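Local coordinates for phenazine biosynthesis protein, PhzF family (Bacillus anthracis, PDB 3EDN) that probably acts as a PhzF-type isomerase or epimerase-like enzyme of the diaminopimelate epimerase fold, possibly in phenazine-related biosynthesis, though its substrate is not established, at residues Y9-T13 / H75-G79; A57-Y63 / S95-K101; R267-Y271 / I283-G287. All blocks are in the same frame, centred on the assembly; numbering follows the deposited sequence. Where two conformers were deposited one is given.

Contact 1: residues Y9-T13 / H75-G79; sequences YDAFT and HGTVG. With SO4 (sulfate ion), chain C.
Phe12 lies over the first turn of helix 74-86: its CE2 comes 3.5 Å from His75 CB and its CE1 3.9 Å from Val78 CG2. The residue takes a left-handed backbone conformation (phi/psi 64/34) directly after the extended strand 9-11, and with chi1 in m its ring swings to the helix although its CA-to-CB bond points sideways. The strand and helix segments cross at 124° with their axes 7.5 Å apart at closest approach. Gly79 accounts for part of this tight fit: its CA is 4.9 Å from the CA of Ala11, and an ideal CB there would lie 4.0 Å from Tyr9 CB and 4.1 Å from Ala11 CB. Ala11 CB points at the helix, 3.4 Å from His75 O, the acceptor of the helical bond from Gly79 N (2.9 Å), and 4.2 Å from Val78 CG1. Tyr9 (chi1 m) reaches Gly79 O from CD2 at 4.3 Å, while its OH bonds to Arg87. No hydrogen bond crosses between the segments. At the helix start, His75 (chi1 p) grips one sulfate oxygen twice, O1 being 2.8 Å from His75 N and 2.7 Å from His75 ND1; Gly230 N and Thr231 N hold the same ion. The N-termini of helices 74-86 and 230-244 thus face one sulfate, probably from the crystallisation liquor, consistent with the active-site cleft of this fold, where paired helix N-termini hold a substrate's anionic group. Strand 3-11 runs between strands 20-25 and 282-298, with helix 74-86 packed across it.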
# COMPACT_ATOMS: atom_id res chain seq x y z
N TYR A 9 -14.27 -13.92 -10.91
CA TYR A 9 -14.40 -14.24 -12.34
C TYR A 9 -13.51 -15.44 -12.58
O TYR A 9 -12.46 -15.56 -11.94
CB TYR A 9 -13.92 -13.07 -13.23
CG TYR A 9 -14.99 -12.05 -13.48
CD1 TYR A 9 -15.50 -11.28 -12.44
CD2 TYR A 9 -15.52 -11.86 -14.76
CE1 TYR A 9 -16.50 -10.36 -12.65
CE2 TYR A 9 -16.53 -10.93 -14.99
CZ TYR A 9 -17.01 -10.17 -13.92
OH TYR A 9 -18.02 -9.26 -14.13
N ASP A 10 -13.93 -16.32 -13.48
CA ASP A 10 -13.05 -17.43 -13.90
C ASP A 10 -12.38 -17.03 -15.20
O ASP A 10 -13.07 -16.66 -16.15
CB ASP A 10 -13.82 -18.73 -14.10
CG ASP A 10 -13.90 -19.57 -12.83
OD1 ASP A 10 -13.38 -19.15 -11.77
OD2 ASP A 10 -14.50 -20.66 -12.93
N ALA A 11 -11.05 -17.07 -15.22
CA ALA A 11 -10.29 -16.76 -16.43
C ALA A 11 -10.14 -17.97 -17.36
O ALA A 11 -10.13 -19.13 -16.89
CB ALA A 11 -8.91 -16.24 -16.07
N PHE A 12 -10.01 -17.69 -18.66
CA PHE A 12 -9.78 -18.71 -19.70
C PHE A 12 -10.94 -19.69 -19.85
O PHE A 12 -10.75 -20.88 -20.15
CB PHE A 12 -8.47 -19.48 -19.46
CG PHE A 12 -7.25 -18.61 -19.36
CD1 PHE A 12 -6.90 -17.75 -20.41
CD2 PHE A 12 -6.41 -18.68 -18.26
CE1 PHE A 12 -5.75 -16.95 -20.32
CE2 PHE A 12 -5.29 -17.89 -18.18
CZ PHE A 12 -4.95 -17.04 -19.21
N THR A 13 -12.15 -19.19 -19.65
CA THR A 13 -13.35 -19.97 -19.91
C THR A 13 -14.53 -19.04 -20.17
O THR A 13 -14.49 -17.85 -19.84
CB THR A 13 -13.68 -20.90 -18.71
OG1 THR A 13 -14.67 -21.86 -19.10
CG2 THR A 13 -14.22 -20.10 -17.54
N HIS A 75 -3.48 -14.78 -15.51
CA HIS A 75 -4.91 -15.09 -15.45
C HIS A 75 -5.69 -14.02 -14.69
O HIS A 75 -6.85 -13.73 -15.02
CB HIS A 75 -5.20 -16.52 -14.96
CG HIS A 75 -5.18 -16.69 -13.48
ND1 HIS A 75 -4.01 -16.92 -12.77
CD2 HIS A 75 -6.18 -16.73 -12.57
CE1 HIS A 75 -4.30 -17.06 -11.49
NE2 HIS A 75 -5.61 -16.95 -11.34
N GLY A 76 -5.06 -13.41 -13.69
CA GLY A 76 -5.70 -12.33 -12.93
C GLY A 76 -5.88 -11.11 -13.81
O GLY A 76 -6.90 -10.42 -13.75
N THR A 77 -4.92 -10.84 -14.67
CA THR A 77 -5.05 -9.76 -15.63
C THR A 77 -6.17 -10.02 -16.63
O THR A 77 -7.01 -9.16 -16.89
CB THR A 77 -3.70 -9.51 -16.35
OG1 THR A 77 -2.71 -9.16 -15.36
CG2 THR A 77 -3.81 -8.39 -17.37
N VAL A 78 -6.20 -11.22 -17.19
CA VAL A 78 -7.29 -11.59 -18.08
C VAL A 78 -8.66 -11.43 -17.40
O VAL A 78 -9.54 -10.77 -17.94
CB VAL A 78 -7.12 -13.03 -18.62
CG1 VAL A 78 -8.44 -13.55 -19.25
CG2 VAL A 78 -5.96 -13.08 -19.62
N GLY A 79 -8.83 -12.03 -16.22
CA GLY A 79 -10.12 -11.93 -15.55
C GLY A 79 -10.48 -10.49 -15.20
O GLY A 79 -11.64 -10.06 -15.37
S SO4 C . -1.50 -17.97 -15.06
O1 SO4 C . -1.77 -16.73 -14.33
O2 SO4 C . -2.67 -18.57 -15.67
O3 SO4 C . -0.45 -17.73 -16.01
O4 SO4 C . -0.93 -18.90 -14.08

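Contact 2: residues A57-Y63 / S95-K101; sequences ADIRMRY and SLTIETK. With SO4 (sulfate ion), chain O.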
# COMPACT_ATOMS: atom_id res chain seq x y z
N ALA A 57 0.22 5.03 -16.66
CA ALA A 57 -0.54 4.10 -17.52
C ALA A 57 -2.03 4.31 -17.32
O ALA A 57 -2.43 5.06 -16.43
CB ALA A 57 -0.17 2.65 -17.22
N ASP A 58 -2.86 3.62 -18.11
CA ASP A 58 -4.30 3.78 -17.98
C ASP A 58 -4.77 3.39 -16.58
O ASP A 58 -5.56 4.10 -15.94
CB ASP A 58 -5.04 2.97 -19.04
CG ASP A 58 -4.78 3.48 -20.45
OD1 ASP A 58 -4.87 4.72 -20.67
OD2 ASP A 58 -4.50 2.67 -21.36
N ILE A 59 -4.27 2.26 -16.11
CA ILE A 59 -4.55 1.77 -14.76
C ILE A 59 -3.31 1.14 -14.18
O ILE A 59 -2.33 0.91 -14.89
CB ILE A 59 -5.71 0.74 -14.72
CG1 ILE A 59 -5.31 -0.56 -15.41
CG2 ILE A 59 -6.97 1.30 -15.37
CD1 ILE A 59 -6.29 -1.72 -15.12
N ARG A 60 -3.36 0.88 -12.87
CA ARG A 60 -2.34 0.11 -12.18
C ARG A 60 -3.03 -1.12 -11.59
O ARG A 60 -4.22 -1.08 -11.27
CB ARG A 60 -1.69 0.97 -11.09
CG ARG A 60 -0.66 0.28 -10.21
CD ARG A 60 0.16 1.36 -9.45
NE ARG A 60 -0.69 2.22 -8.62
CZ ARG A 60 -0.84 2.08 -7.31
NH1 ARG A 60 -0.19 1.13 -6.65
NH2 ARG A 60 -1.64 2.90 -6.64
N MSE A 61 -2.29 -2.21 -11.47
CA MSE A 61 -2.85 -3.41 -10.85
C MSE A 61 -1.86 -3.98 -9.87
O MSE A 61 -0.67 -4.03 -10.16
CB MSE A 61 -3.13 -4.48 -11.90
CG MSE A 61 -4.43 -4.33 -12.64
SE MSE A 61 -4.85 -5.97 -13.62
CE MSE A 61 -5.25 -7.07 -12.22
N ARG A 62 -2.34 -4.44 -8.72
CA ARG A 62 -1.51 -5.24 -7.83
C ARG A 62 -2.15 -6.61 -7.70
O ARG A 62 -3.39 -6.74 -7.75
CB ARG A 62 -1.31 -4.55 -6.48
CG ARG A 62 -0.45 -3.28 -6.59
CD ARG A 62 -0.33 -2.54 -5.26
NE ARG A 62 0.63 -3.15 -4.36
CZ ARG A 62 1.13 -2.57 -3.27
NH1 ARG A 62 0.75 -1.33 -2.93
NH2 ARG A 62 2.02 -3.23 -2.54
N TYR A 63 -1.31 -7.63 -7.51
CA TYR A 63 -1.73 -9.03 -7.53
C TYR A 63 -1.30 -9.71 -6.23
O TYR A 63 -0.13 -9.61 -5.87
CB TYR A 63 -1.03 -9.75 -8.68
CG TYR A 63 -1.12 -9.07 -10.05
CD1 TYR A 63 -2.23 -9.29 -10.89
CD2 TYR A 63 -0.08 -8.29 -10.53
CE1 TYR A 63 -2.29 -8.71 -12.14
CE2 TYR A 63 -0.14 -7.69 -11.79
CZ TYR A 63 -1.23 -7.92 -12.60
OH TYR A 63 -1.30 -7.35 -13.86
N SER A 95 -7.27 -1.05 -26.66
CA SER A 95 -6.02 -1.36 -25.99
C SER A 95 -5.91 -0.58 -24.68
O SER A 95 -6.59 0.43 -24.47
CB SER A 95 -4.82 -1.07 -26.88
OG SER A 95 -4.77 0.29 -27.23
N LEU A 96 -5.06 -1.08 -23.79
CA LEU A 96 -4.94 -0.54 -22.44
C LEU A 96 -3.49 -0.69 -22.01
O LEU A 96 -2.83 -1.66 -22.39
CB LEU A 96 -5.85 -1.34 -21.48
CG LEU A 96 -6.08 -0.86 -20.04
CD1 LEU A 96 -7.06 0.29 -20.05
CD2 LEU A 96 -6.58 -1.98 -19.11
N THR A 97 -2.99 0.23 -21.20
CA THR A 97 -1.73 -0.02 -20.50
C THR A 97 -1.97 -0.20 -19.00
O THR A 97 -2.81 0.48 -18.41
CB THR A 97 -0.69 1.10 -20.71
OG1 THR A 97 -1.29 2.35 -20.36
CG2 THR A 97 -0.24 1.16 -22.19
N ILE A 98 -1.23 -1.14 -18.41
CA ILE A 98 -1.36 -1.49 -17.01
C ILE A 98 -0.00 -1.34 -16.33
O ILE A 98 0.97 -2.01 -16.68
CB ILE A 98 -1.83 -2.96 -16.81
CG1 ILE A 98 -3.14 -3.24 -17.55
CG2 ILE A 98 -1.96 -3.26 -15.32
CD1 ILE A 98 -3.53 -4.71 -17.56
N GLU A 99 0.08 -0.44 -15.36
CA GLU A 99 1.28 -0.34 -14.56
C GLU A 99 1.37 -1.50 -13.57
O GLU A 99 0.45 -1.73 -12.80
CB GLU A 99 1.32 0.99 -13.80
CG GLU A 99 2.64 1.13 -13.07
CD GLU A 99 2.75 2.37 -12.21
OE1 GLU A 99 1.74 3.10 -12.07
OE2 GLU A 99 3.88 2.58 -11.69
N THR A 100 2.48 -2.23 -13.62
CA THR A 100 2.73 -3.29 -12.63
C THR A 100 4.16 -3.17 -12.11
O THR A 100 4.98 -2.42 -12.64
CB THR A 100 2.55 -4.72 -13.20
OG1 THR A 100 3.72 -5.10 -13.94
CG2 THR A 100 1.29 -4.84 -14.06
N LYS A 101 4.45 -3.94 -11.07
CA LYS A 101 5.78 -3.93 -10.49
C LYS A 101 6.81 -4.53 -11.44
O LYS A 101 8.01 -4.28 -11.30
CB LYS A 101 5.78 -4.62 -9.12
CG LYS A 101 5.06 -3.79 -8.05
CD LYS A 101 5.22 -4.37 -6.65
CE LYS A 101 4.63 -3.43 -5.62
NZ LYS A 101 4.84 -3.99 -4.26
S SO4 O . 4.96 -1.60 -1.12
O1 SO4 O . 4.89 -0.19 -0.75
O2 SO4 O . 3.79 -2.32 -0.63
O3 SO4 O . 5.06 -1.72 -2.57
O4 SO4 O . 6.16 -2.16 -0.49
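Three backbone hydrogen bonds join these parallel strands: Ile59 N to Thr97 O (3.3 Å), Glu99 N to Ile59 O (2.8 Å) and Met61 N to Glu99 O (3.1 Å). This is the parallel beta pattern, yet the segments cross at 45° and the pairing is short, with bridges at Ile59-Ile98 and Arg60-Glu99. Just before strand 59-63, Asp58 forms a reciprocal pair with Thr97 of the neighbouring strand, Asp58 N giving to Thr97 OG1 (3.0 Å) and Thr97 N to Asp58 OD2 (2.9 Å). Arg60 and Glu99 share a face but stop short of a salt bridge (Arg60 NE to Glu99 OE1, 4.3 Å). Each is satisfied elsewhere: Arg60 NE by Ser53 O, Arg60 NH2 by Asp29 O of the second subunit, Glu99 OE1 by Ser54 OG, and Glu99 OE2 by Lys2 of the second subunit. Arg62 NH1 bonds Glu33 OE1 of the second subunit, and NH1 of both arginines bonds a succinic acid, probably from the crystallisation liquor. Arg62 NH2 and Lys101 NZ, two donors 3.4 Å apart, are offset by salt bridges to Glu69 and by a sulfate, its O2 2.8 Å from Arg62 NH2 and its O3 2.8 Å from Lys101 NZ. Glu34 N of the second subunit also holds this ion, placing this charged face at the subunit interface. On the other face Ile59 CD1 meets Leu96 CD2 at 4.0 Å, and selenomethionine Met61 sets CG 3.8 Å from Ile98 CG2. This apolar side lies under helix 74-86, which links the two strands as a beta-alpha-beta crossover; strands 48-52 and 103-111 flank the pair.

Contact 3: residues R267-Y271 / I283-G287; sequences RVTVY and IDIAG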
# COMPACT_ATOMS: atom_id res chain seq x y z
N ARG A 267 -9.58 -22.82 -21.88
CA ARG A 267 -8.96 -22.66 -23.19
C ARG A 267 -8.12 -21.39 -23.19
O ARG A 267 -8.51 -20.36 -22.65
CB ARG A 267 -10.01 -22.62 -24.31
CG ARG A 267 -10.64 -23.98 -24.59
CD ARG A 267 -11.44 -23.99 -25.88
NE ARG A 267 -12.60 -23.09 -25.84
CZ ARG A 267 -13.81 -23.44 -25.40
NH1 ARG A 267 -14.03 -24.67 -24.95
NH2 ARG A 267 -14.80 -22.56 -25.41
N VAL A 268 -6.94 -21.50 -23.77
CA VAL A 268 -6.06 -20.36 -23.96
C VAL A 268 -5.69 -20.27 -25.43
O VAL A 268 -5.29 -21.27 -26.04
CB VAL A 268 -4.79 -20.47 -23.13
CG1 VAL A 268 -3.96 -19.19 -23.27
CG2 VAL A 268 -5.14 -20.72 -21.68
N THR A 269 -5.87 -19.09 -26.01
CA THR A 269 -5.40 -18.86 -27.38
C THR A 269 -3.95 -18.38 -27.36
O THR A 269 -3.61 -17.47 -26.62
CB THR A 269 -6.32 -17.87 -28.10
OG1 THR A 269 -7.65 -18.42 -28.12
CG2 THR A 269 -5.86 -17.64 -29.55
N VAL A 270 -3.11 -19.03 -28.17
CA VAL A 270 -1.69 -18.68 -28.22
C VAL A 270 -1.33 -18.20 -29.61
O VAL A 270 -1.61 -18.90 -30.59
CB VAL A 270 -0.79 -19.85 -27.80
CG1 VAL A 270 0.68 -19.38 -27.69
CG2 VAL A 270 -1.28 -20.45 -26.47
N TYR A 271 -0.72 -17.02 -29.68
CA TYR A 271 -0.29 -16.44 -30.96
C TYR A 271 1.23 -16.52 -31.05
O TYR A 271 1.94 -16.09 -30.12
CB TYR A 271 -0.71 -14.98 -31.06
CG TYR A 271 -2.18 -14.76 -30.80
CD1 TYR A 271 -3.07 -14.58 -31.85
CD2 TYR A 271 -2.68 -14.75 -29.50
CE1 TYR A 271 -4.43 -14.39 -31.60
CE2 TYR A 271 -4.01 -14.56 -29.25
CZ TYR A 271 -4.88 -14.37 -30.30
OH TYR A 271 -6.22 -14.18 -30.03
N ILE A 283 5.60 -14.55 -28.43
CA ILE A 283 4.45 -15.30 -27.91
C ILE A 283 3.49 -14.35 -27.24
O ILE A 283 3.87 -13.61 -26.33
CB ILE A 283 4.87 -16.40 -26.91
CG1 ILE A 283 5.78 -17.43 -27.59
CG2 ILE A 283 3.63 -17.08 -26.29
CD1 ILE A 283 5.08 -18.24 -28.68
N ASP A 284 2.25 -14.35 -27.71
CA ASP A 284 1.15 -13.70 -27.00
C ASP A 284 0.13 -14.75 -26.57
O ASP A 284 -0.04 -15.78 -27.21
CB ASP A 284 0.43 -12.69 -27.90
CG ASP A 284 1.37 -11.64 -28.49
OD1 ASP A 284 1.86 -10.77 -27.75
OD2 ASP A 284 1.61 -11.66 -29.73
N ILE A 285 -0.60 -14.48 -25.51
CA ILE A 285 -1.76 -15.32 -25.21
C ILE A 285 -2.99 -14.45 -25.04
O ILE A 285 -2.89 -13.24 -24.77
CB ILE A 285 -1.56 -16.19 -23.95
CG1 ILE A 285 -1.44 -15.33 -22.69
CG2 ILE A 285 -0.32 -17.09 -24.11
CD1 ILE A 285 -1.80 -16.06 -21.40
N ALA A 286 -4.15 -15.07 -25.23
CA ALA A 286 -5.41 -14.37 -25.02
C ALA A 286 -6.42 -15.32 -24.41
O ALA A 286 -6.41 -16.52 -24.69
CB ALA A 286 -5.95 -13.81 -26.33
N GLY A 287 -7.32 -14.77 -23.61
CA GLY A 287 -8.37 -15.59 -23.07
C GLY A 287 -9.60 -14.74 -22.86
O GLY A 287 -9.53 -13.50 -22.82
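Strands 267-271 and 283-287 run antiparallel at 155°, their axes approaching to 4.6 Å, as the two arms of the beta hairpin 266-273/282-298 in a protein of the diaminopimelate epimerase-like fold. Thr269-Ala286 and Tyr271-Asp284 are hydrogen-bonded pairs, each with two bonds: Thr269 N to Ala286 O (2.9 Å) and Ala286 N to Thr269 O (2.8 Å), then Tyr271 N to Asp284 O (2.8 Å) and Asp284 N to Tyr271 O (3.0 Å). Between them Val270-Ile285 is a non-hydrogen-bonded pair with a CA-CA separation of 4.5 Å. The CA-H...O contact from Ile285 CA to Thr269 O, 3.2 Å, adds to the close backbone fit. On the Val270 and Ile285 face the packing is aliphatic: Val270 CG1 to Ile283 CG2 is 4.0 Å, Val270 CG2 to Ile285 CG2 4.2 Å and Val268 CG1 to Ile285 CB 3.9 Å. Val268 and Ile283 also touch helix 230-244. The other face carries Thr269, Tyr271, Asp284 and Ala286. Asp284 turns its charge to Arg122 in a salt bridge, and the Tyr271 ring makes a cation-pi contact with Lys120, so strand 117-122 meets the hairpin here. With chi1 in m, Tyr271 leans diagonally over strand 283-287, and Ala286 CB lies near the plane of its ring, 3.6 Å from Tyr271 CE2.

Overall arrangement
Contacts 1 and 3 are buried, each centred 9 Å from the middle of the chain, whereas contact 2 lies 18 Å out and reaches the second subunit. Contact 1 joins the other two. Its helix 74-86 packs on the strand pair of contact 2, where Thr77 OG1 is 2.7 Å from Tyr63 OH, and its Phe12 O meets Arg267 N of contact 3 at 2.8 Å. Contacts 2 and 3 do not touch, their nearest atoms being about 11 Å apart. Chemistry follows place: apolar helix-on-strand packing in contact 1, parallel pairing with a charged outer face in contact 2, and regular antiparallel pairing with a largely aliphatic face in contact 3.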